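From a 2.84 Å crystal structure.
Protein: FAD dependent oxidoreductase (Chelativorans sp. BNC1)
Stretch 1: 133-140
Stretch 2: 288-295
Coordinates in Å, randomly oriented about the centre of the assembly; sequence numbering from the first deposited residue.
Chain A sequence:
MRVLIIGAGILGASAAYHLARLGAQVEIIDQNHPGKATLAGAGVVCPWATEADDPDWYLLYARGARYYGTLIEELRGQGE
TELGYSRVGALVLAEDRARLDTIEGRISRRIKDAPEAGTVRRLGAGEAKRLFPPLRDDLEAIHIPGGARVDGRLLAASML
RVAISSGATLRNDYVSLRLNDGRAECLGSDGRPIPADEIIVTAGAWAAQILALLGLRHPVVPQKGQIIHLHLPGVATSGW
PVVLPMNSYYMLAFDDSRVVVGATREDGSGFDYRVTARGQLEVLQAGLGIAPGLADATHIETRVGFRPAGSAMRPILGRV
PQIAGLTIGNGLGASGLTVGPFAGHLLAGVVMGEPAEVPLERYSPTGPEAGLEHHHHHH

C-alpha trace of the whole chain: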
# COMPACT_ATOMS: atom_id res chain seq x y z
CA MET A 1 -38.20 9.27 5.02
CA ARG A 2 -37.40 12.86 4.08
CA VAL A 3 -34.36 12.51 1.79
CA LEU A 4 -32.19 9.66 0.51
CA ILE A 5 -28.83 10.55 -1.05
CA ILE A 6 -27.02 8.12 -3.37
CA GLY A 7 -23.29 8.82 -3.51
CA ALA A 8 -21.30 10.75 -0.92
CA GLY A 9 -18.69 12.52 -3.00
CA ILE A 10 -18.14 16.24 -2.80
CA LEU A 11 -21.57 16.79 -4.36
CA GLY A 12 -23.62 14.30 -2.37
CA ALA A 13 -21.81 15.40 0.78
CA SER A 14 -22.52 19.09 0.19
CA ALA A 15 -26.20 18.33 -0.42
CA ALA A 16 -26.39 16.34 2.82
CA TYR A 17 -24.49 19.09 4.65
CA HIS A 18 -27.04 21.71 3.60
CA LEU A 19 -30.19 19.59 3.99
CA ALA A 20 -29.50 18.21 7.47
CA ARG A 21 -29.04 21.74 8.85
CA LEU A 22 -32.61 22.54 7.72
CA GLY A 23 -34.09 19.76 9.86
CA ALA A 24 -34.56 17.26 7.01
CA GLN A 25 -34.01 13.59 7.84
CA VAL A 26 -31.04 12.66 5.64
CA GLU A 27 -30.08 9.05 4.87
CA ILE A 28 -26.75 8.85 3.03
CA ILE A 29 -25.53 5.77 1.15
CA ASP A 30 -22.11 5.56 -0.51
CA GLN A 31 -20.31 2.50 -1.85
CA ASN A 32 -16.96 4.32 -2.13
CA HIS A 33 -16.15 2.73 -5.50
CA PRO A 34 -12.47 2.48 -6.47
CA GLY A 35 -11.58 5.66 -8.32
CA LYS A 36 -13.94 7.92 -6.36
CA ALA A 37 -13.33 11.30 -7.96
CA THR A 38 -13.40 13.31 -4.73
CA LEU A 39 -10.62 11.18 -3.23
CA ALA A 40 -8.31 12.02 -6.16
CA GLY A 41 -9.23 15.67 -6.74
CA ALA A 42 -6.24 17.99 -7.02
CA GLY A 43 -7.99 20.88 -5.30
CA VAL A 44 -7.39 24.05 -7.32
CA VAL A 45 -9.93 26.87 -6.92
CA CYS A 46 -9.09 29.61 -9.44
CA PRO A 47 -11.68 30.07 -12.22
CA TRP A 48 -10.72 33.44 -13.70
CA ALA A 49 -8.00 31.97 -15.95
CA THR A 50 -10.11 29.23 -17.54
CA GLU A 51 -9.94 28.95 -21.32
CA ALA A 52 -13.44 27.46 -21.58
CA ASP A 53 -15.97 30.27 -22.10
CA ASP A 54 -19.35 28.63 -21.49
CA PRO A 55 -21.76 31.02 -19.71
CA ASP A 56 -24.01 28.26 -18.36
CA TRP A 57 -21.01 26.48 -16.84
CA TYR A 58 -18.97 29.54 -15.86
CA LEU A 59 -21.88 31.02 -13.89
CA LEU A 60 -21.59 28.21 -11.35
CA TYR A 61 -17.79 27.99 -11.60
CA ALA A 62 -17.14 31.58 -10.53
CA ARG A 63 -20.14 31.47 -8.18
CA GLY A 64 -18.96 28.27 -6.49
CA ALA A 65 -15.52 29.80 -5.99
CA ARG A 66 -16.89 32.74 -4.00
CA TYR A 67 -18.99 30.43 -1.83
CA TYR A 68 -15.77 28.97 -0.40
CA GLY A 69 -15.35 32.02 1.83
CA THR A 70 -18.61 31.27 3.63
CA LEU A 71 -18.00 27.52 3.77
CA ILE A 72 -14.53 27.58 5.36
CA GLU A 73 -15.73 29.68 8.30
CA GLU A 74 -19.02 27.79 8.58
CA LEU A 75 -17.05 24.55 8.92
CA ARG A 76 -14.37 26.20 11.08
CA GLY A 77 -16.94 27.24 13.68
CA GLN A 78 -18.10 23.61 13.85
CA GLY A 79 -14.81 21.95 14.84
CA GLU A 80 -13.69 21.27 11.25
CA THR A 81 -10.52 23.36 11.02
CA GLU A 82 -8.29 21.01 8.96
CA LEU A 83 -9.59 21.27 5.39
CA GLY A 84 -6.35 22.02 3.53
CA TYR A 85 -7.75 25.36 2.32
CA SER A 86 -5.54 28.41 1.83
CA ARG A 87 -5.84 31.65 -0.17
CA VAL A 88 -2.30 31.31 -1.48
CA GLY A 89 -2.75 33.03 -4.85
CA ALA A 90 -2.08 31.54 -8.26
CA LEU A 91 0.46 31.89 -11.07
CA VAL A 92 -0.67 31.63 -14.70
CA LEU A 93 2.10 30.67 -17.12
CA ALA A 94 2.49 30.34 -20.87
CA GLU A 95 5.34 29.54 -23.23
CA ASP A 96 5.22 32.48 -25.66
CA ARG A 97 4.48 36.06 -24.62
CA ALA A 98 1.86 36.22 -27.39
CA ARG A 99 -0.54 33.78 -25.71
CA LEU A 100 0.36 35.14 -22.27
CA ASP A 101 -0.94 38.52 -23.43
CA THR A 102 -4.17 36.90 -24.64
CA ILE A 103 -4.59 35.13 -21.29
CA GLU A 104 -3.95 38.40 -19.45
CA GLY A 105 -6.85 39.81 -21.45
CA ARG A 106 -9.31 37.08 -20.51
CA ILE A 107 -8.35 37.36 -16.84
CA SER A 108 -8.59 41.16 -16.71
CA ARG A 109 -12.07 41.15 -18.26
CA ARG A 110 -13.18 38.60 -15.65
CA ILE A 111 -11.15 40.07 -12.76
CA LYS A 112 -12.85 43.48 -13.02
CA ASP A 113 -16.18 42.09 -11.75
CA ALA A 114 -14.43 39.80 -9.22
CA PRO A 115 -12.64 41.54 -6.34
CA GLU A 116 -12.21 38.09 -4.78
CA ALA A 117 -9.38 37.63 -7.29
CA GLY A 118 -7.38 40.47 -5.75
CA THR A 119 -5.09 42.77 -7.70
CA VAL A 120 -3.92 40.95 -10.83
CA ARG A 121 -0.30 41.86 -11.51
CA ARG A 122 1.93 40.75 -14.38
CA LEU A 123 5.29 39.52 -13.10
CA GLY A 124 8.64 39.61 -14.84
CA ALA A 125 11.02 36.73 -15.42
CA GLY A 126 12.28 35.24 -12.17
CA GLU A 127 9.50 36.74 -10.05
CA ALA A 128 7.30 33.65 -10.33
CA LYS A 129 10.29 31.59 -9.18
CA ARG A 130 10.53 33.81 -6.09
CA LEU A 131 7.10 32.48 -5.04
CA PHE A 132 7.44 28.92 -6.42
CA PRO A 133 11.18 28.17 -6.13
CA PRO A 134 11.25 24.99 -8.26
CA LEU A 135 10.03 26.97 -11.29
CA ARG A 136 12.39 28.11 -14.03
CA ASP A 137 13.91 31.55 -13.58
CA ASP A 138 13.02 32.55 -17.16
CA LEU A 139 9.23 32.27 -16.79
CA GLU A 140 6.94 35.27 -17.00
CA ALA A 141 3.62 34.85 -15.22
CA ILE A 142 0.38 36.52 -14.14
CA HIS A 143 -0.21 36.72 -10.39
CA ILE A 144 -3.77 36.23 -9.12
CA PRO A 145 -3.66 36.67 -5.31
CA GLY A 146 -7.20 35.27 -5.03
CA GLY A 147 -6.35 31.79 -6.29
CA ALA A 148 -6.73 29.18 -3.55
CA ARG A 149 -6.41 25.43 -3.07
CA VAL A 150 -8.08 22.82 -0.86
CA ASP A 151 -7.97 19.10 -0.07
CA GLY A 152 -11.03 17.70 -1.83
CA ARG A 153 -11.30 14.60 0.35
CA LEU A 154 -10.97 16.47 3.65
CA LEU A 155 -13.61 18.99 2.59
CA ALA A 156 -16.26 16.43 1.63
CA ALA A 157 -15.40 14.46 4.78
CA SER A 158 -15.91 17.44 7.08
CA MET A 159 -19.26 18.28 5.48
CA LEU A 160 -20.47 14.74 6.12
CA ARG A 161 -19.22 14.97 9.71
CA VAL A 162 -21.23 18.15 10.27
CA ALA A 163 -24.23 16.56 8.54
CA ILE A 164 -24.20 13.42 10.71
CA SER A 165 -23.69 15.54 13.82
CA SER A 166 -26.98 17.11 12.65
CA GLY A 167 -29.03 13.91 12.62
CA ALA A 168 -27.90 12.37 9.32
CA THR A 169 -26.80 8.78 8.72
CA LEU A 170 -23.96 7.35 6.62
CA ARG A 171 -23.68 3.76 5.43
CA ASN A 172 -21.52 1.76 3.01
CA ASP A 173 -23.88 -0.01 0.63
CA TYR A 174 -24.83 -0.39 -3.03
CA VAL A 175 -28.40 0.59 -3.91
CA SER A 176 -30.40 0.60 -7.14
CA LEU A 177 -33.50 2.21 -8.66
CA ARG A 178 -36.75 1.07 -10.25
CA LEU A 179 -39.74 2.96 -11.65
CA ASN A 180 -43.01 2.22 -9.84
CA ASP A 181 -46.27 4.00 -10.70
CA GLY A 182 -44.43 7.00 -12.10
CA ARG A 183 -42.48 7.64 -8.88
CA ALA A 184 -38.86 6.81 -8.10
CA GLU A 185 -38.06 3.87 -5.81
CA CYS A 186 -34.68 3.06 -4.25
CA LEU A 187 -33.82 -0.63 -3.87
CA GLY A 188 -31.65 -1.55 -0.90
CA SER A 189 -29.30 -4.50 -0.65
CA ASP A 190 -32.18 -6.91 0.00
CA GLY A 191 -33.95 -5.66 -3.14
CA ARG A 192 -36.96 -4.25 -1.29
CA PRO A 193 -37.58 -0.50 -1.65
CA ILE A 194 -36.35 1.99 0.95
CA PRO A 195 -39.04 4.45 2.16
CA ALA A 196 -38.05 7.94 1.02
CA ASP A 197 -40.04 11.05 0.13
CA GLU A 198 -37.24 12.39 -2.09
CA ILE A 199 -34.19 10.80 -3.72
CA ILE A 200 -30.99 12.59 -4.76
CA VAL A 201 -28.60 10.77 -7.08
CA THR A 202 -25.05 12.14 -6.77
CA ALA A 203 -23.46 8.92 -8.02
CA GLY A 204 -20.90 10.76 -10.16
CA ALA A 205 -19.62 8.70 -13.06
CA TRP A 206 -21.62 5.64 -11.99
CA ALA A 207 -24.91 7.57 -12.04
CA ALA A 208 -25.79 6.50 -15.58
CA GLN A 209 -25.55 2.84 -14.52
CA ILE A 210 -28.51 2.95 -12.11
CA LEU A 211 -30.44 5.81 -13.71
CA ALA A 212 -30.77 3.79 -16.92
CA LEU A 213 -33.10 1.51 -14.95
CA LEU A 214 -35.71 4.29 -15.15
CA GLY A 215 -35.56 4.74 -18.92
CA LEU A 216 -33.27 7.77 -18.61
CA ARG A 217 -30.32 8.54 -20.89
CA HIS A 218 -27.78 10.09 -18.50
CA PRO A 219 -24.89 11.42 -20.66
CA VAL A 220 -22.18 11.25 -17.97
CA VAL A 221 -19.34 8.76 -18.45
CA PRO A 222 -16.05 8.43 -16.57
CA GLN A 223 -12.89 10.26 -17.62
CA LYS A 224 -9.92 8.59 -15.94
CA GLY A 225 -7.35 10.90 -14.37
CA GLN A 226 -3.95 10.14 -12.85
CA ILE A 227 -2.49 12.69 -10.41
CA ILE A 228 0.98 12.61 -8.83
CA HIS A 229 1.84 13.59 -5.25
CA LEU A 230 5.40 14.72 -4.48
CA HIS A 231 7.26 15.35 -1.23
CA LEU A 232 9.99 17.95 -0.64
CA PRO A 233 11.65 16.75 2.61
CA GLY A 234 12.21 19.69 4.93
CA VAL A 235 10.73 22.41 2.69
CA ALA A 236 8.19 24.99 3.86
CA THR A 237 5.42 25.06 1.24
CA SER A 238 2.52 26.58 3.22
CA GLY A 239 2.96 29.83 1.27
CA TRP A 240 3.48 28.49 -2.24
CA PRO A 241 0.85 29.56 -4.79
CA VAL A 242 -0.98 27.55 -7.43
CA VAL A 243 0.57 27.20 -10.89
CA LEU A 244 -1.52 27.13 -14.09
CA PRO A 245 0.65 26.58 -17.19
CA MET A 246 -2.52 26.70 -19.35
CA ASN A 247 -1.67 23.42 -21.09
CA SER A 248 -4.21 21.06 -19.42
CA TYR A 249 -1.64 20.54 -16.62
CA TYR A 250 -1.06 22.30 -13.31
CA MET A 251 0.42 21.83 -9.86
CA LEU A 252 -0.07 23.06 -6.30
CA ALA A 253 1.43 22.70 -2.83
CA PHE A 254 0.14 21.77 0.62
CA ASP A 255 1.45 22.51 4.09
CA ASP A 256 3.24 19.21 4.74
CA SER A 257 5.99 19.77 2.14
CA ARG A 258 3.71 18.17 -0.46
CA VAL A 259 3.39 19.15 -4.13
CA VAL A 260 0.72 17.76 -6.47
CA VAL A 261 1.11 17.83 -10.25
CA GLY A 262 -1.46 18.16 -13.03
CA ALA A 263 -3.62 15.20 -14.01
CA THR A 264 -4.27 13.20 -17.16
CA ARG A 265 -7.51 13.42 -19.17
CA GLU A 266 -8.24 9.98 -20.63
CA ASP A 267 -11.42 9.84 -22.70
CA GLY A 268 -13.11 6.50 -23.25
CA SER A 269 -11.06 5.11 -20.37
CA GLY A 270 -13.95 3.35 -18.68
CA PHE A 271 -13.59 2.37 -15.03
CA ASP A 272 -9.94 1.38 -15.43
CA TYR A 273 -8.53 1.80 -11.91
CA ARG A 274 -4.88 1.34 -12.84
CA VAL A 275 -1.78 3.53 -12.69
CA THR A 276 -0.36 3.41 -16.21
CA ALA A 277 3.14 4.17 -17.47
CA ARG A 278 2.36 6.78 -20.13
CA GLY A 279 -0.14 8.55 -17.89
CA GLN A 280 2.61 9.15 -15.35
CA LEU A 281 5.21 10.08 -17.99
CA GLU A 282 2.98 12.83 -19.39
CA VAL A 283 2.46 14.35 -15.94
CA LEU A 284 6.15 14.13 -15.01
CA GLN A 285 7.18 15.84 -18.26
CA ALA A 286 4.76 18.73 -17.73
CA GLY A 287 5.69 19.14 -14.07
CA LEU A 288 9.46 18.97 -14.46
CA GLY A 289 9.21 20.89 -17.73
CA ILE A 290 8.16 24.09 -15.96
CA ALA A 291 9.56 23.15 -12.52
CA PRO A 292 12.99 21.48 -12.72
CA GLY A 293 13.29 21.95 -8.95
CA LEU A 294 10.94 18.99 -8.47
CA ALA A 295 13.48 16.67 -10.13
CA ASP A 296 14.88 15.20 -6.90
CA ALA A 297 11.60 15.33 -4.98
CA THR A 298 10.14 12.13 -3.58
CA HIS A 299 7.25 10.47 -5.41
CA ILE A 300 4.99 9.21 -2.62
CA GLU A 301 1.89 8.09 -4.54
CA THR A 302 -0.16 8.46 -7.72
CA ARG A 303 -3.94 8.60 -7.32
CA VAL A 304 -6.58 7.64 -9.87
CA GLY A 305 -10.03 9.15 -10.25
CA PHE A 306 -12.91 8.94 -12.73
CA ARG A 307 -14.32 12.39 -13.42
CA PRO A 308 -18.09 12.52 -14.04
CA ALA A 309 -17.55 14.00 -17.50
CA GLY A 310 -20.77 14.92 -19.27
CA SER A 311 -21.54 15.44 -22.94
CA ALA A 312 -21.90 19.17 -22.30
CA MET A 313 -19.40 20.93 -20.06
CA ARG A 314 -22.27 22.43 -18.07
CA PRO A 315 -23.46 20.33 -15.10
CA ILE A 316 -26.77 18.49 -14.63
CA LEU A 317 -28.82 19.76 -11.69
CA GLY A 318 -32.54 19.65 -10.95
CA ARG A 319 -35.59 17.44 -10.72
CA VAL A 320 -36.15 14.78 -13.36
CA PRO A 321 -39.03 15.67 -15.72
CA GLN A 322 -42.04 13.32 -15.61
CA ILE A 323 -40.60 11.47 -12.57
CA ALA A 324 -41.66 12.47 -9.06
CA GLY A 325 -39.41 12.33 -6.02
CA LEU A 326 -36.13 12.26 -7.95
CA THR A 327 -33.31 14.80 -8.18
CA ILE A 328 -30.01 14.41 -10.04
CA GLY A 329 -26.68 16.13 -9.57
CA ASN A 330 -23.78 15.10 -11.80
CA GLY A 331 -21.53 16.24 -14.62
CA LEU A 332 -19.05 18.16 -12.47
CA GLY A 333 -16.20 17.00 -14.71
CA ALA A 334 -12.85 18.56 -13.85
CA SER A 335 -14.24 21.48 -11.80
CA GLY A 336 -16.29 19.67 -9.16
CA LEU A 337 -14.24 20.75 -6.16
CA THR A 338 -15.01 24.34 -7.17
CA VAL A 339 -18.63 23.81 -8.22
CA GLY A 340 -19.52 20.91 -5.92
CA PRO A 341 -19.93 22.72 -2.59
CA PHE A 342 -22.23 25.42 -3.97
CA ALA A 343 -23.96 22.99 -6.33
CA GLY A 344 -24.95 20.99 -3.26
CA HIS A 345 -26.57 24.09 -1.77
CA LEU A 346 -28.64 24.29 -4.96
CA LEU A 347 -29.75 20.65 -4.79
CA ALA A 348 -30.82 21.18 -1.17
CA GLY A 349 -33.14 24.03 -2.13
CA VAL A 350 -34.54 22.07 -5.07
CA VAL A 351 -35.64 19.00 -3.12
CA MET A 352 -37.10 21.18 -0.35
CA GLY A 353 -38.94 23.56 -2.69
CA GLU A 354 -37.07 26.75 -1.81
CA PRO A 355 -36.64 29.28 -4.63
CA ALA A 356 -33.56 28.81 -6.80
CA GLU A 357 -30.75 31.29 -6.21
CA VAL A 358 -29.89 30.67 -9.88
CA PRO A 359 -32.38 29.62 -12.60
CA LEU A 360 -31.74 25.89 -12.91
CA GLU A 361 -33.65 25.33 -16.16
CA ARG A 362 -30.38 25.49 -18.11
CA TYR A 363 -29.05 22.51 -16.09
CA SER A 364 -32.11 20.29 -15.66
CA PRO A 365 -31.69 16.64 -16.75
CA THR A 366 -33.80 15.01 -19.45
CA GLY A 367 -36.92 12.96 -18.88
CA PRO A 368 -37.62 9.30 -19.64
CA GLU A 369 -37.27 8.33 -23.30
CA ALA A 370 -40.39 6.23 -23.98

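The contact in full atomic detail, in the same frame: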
# COMPACT_ATOMS: atom_id res chain seq x y z
N PRO A 133 9.74 28.32 -5.84
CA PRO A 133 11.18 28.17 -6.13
C PRO A 133 11.47 27.18 -7.25
O PRO A 133 12.27 27.48 -8.14
CB PRO A 133 11.76 27.68 -4.79
CG PRO A 133 10.85 28.28 -3.77
CD PRO A 133 9.47 28.30 -4.39
N PRO A 134 10.87 25.98 -7.24
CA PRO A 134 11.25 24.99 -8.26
C PRO A 134 10.98 25.41 -9.70
O PRO A 134 11.44 24.71 -10.61
CB PRO A 134 10.43 23.74 -7.88
CG PRO A 134 9.37 24.23 -6.99
CD PRO A 134 9.92 25.41 -6.27
N LEU A 135 10.28 26.52 -9.93
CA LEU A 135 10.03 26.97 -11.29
C LEU A 135 11.32 27.44 -11.96
O LEU A 135 12.34 27.69 -11.31
CB LEU A 135 9.00 28.10 -11.31
CG LEU A 135 7.54 27.74 -11.03
CD1 LEU A 135 6.68 29.00 -11.06
CD2 LEU A 135 7.02 26.73 -12.04
N ARG A 136 11.27 27.55 -13.29
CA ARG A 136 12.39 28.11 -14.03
C ARG A 136 12.47 29.61 -13.81
O ARG A 136 11.46 30.30 -13.65
CB ARG A 136 12.25 27.81 -15.52
CG ARG A 136 12.01 26.35 -15.87
CD ARG A 136 12.39 26.05 -17.32
NE ARG A 136 11.88 27.06 -18.25
CZ ARG A 136 10.73 26.97 -18.91
NH1 ARG A 136 9.94 25.92 -18.77
NH2 ARG A 136 10.37 27.95 -19.73
N ASP A 137 13.70 30.13 -13.81
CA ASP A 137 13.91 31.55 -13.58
C ASP A 137 13.54 32.41 -14.78
O ASP A 137 13.49 33.64 -14.65
CB ASP A 137 15.37 31.81 -13.19
CG ASP A 137 16.35 31.30 -14.22
OD1 ASP A 137 16.31 31.77 -15.38
OD2 ASP A 137 17.18 30.43 -13.88
N ASP A 138 13.28 31.81 -15.94
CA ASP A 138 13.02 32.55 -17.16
C ASP A 138 11.53 32.67 -17.48
O ASP A 138 11.18 33.08 -18.59
CB ASP A 138 13.73 31.89 -18.34
CG ASP A 138 13.13 30.55 -18.71
OD1 ASP A 138 12.99 29.69 -17.81
OD2 ASP A 138 12.78 30.36 -19.89
N LEU A 139 10.66 32.34 -16.53
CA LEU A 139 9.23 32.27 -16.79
C LEU A 139 8.55 33.57 -16.37
O LEU A 139 8.64 33.97 -15.20
CB LEU A 139 8.61 31.08 -16.05
CG LEU A 139 8.95 29.70 -16.60
CD1 LEU A 139 8.56 28.61 -15.61
CD2 LEU A 139 8.27 29.47 -17.94
N GLU A 140 7.89 34.22 -17.32
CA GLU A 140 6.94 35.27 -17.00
C GLU A 140 5.63 34.63 -16.55
O GLU A 140 5.32 33.49 -16.88
CB GLU A 140 6.69 36.17 -18.21
CG GLU A 140 7.95 36.74 -18.84
CD GLU A 140 7.65 37.56 -20.09
OE1 GLU A 140 6.49 37.99 -20.26
OE2 GLU A 140 8.57 37.77 -20.90
N LEU A 288 8.04 18.64 -14.41
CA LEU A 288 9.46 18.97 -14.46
C LEU A 288 9.81 19.89 -15.61
O LEU A 288 10.85 20.56 -15.57
CB LEU A 288 10.29 17.69 -14.55
CG LEU A 288 10.20 16.75 -13.34
CD1 LEU A 288 10.93 15.45 -13.61
CD2 LEU A 288 10.76 17.42 -12.09
N GLY A 289 8.96 19.95 -16.64
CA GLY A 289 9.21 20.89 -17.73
C GLY A 289 9.25 22.32 -17.24
O GLY A 289 10.19 23.07 -17.53
N ILE A 290 8.23 22.73 -16.48
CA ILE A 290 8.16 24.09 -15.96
C ILE A 290 8.75 24.23 -14.56
O ILE A 290 8.90 25.36 -14.07
CB ILE A 290 6.71 24.61 -15.94
CG1 ILE A 290 5.84 23.75 -15.00
CG2 ILE A 290 6.13 24.61 -17.34
CD1 ILE A 290 4.47 24.34 -14.72
N ALA A 291 9.08 23.12 -13.90
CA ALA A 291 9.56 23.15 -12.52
C ALA A 291 10.68 22.12 -12.35
O ALA A 291 10.49 21.07 -11.73
CB ALA A 291 8.42 22.88 -11.53
N PRO A 292 11.86 22.41 -12.89
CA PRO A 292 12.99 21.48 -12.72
C PRO A 292 13.36 21.24 -11.27
O PRO A 292 14.03 20.24 -10.97
CB PRO A 292 14.13 22.16 -13.49
CG PRO A 292 13.46 23.10 -14.43
CD PRO A 292 12.22 23.57 -13.73
N GLY A 293 12.97 22.13 -10.35
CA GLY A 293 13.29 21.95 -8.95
C GLY A 293 12.65 20.73 -8.33
O GLY A 293 13.10 20.26 -7.28
N LEU A 294 11.60 20.20 -8.96
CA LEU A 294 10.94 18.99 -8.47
C LEU A 294 11.67 17.72 -8.90
O LEU A 294 11.18 16.63 -8.59
CB LEU A 294 9.49 18.95 -8.97
CG LEU A 294 8.61 20.13 -8.55
CD1 LEU A 294 7.25 20.05 -9.22
CD2 LEU A 294 8.47 20.18 -7.03
N ALA A 295 12.81 17.84 -9.57
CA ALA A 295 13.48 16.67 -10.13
C ALA A 295 13.81 15.65 -9.05
O ALA A 295 13.49 14.47 -9.18
CB ALA A 295 14.75 17.10 -10.87

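The contact joins an irregular stretch, 133-140, to the end of a helix and the short 3-10 segment that follows it. The fit is close: the two backbones are in direct contact. P134 CA lies 3.7 Å from G293 CA, and L135 CA lies 4.0 Å from A291 CA.

P134 is the main bump on the first stretch. It points toward the other stretch and is buried. Its CB sits 4.1 Å from L294 CG and 4.3 Å from A291 CB, so the proline meets apolar carbon from both residues. G293 supplies the space for this approach. It has no side chain, and a CB modelled there would point toward the first stretch and lie 2.4 Å from P134 CA, a clash. The glycine is therefore the hollow that lets P134 come in.

The carbonyl of P134 is held in the same place. G293 N donates a hydrogen bond to P134 O at 3.0 Å, with a nearly straight angle of 162°. A291 CA also approaches P134 O, at 3.1 Å, as a CA-H...O contact. P292 N is 3.3 Å from P134 O but, as a proline nitrogen, has no hydrogen to share.

The helix leaves helical geometry at A291, and the carbonyls of G289 and I290 face the first stretch. I290 O is the more crowded. R136 N donates a weak hydrogen bond to I290 O at 3.3 Å and 143°. L135 CA makes a CA-H...O contact with I290 O at 3.4 Å. Two leucine methyls also close in: L135 CD2 is 3.1 Å from I290 O, a tight approach, and L139 CD1 is 3.6 Å from I290 O.

The CA-to-CB bond of L135 points away overall, yet the end of its side chain comes nearer. L135 CD2 reaches 4.1 Å from A291 CB and 4.4 Å from I290 CG1. L139 points toward the helix, and its CD1 lies 4.4 Å from I290 CB.

R136 starts sideways, and its end comes nearer the helix. Its CG packs 3.5 Å from P292 CD. Farther out, R136 NH1 donates a hydrogen bond to G289 O at 3.1 Å, with the carbonyl at the edge of the guanidinium, near its plane. D138 steadies the same group from within the R136 to L139 type I turn: R136 NE is 2.9 Å from D138 OD1 in a salt bridge, and R136 NH2 adds a weak hydrogen bond to D138 OD2 at 3.4 Å.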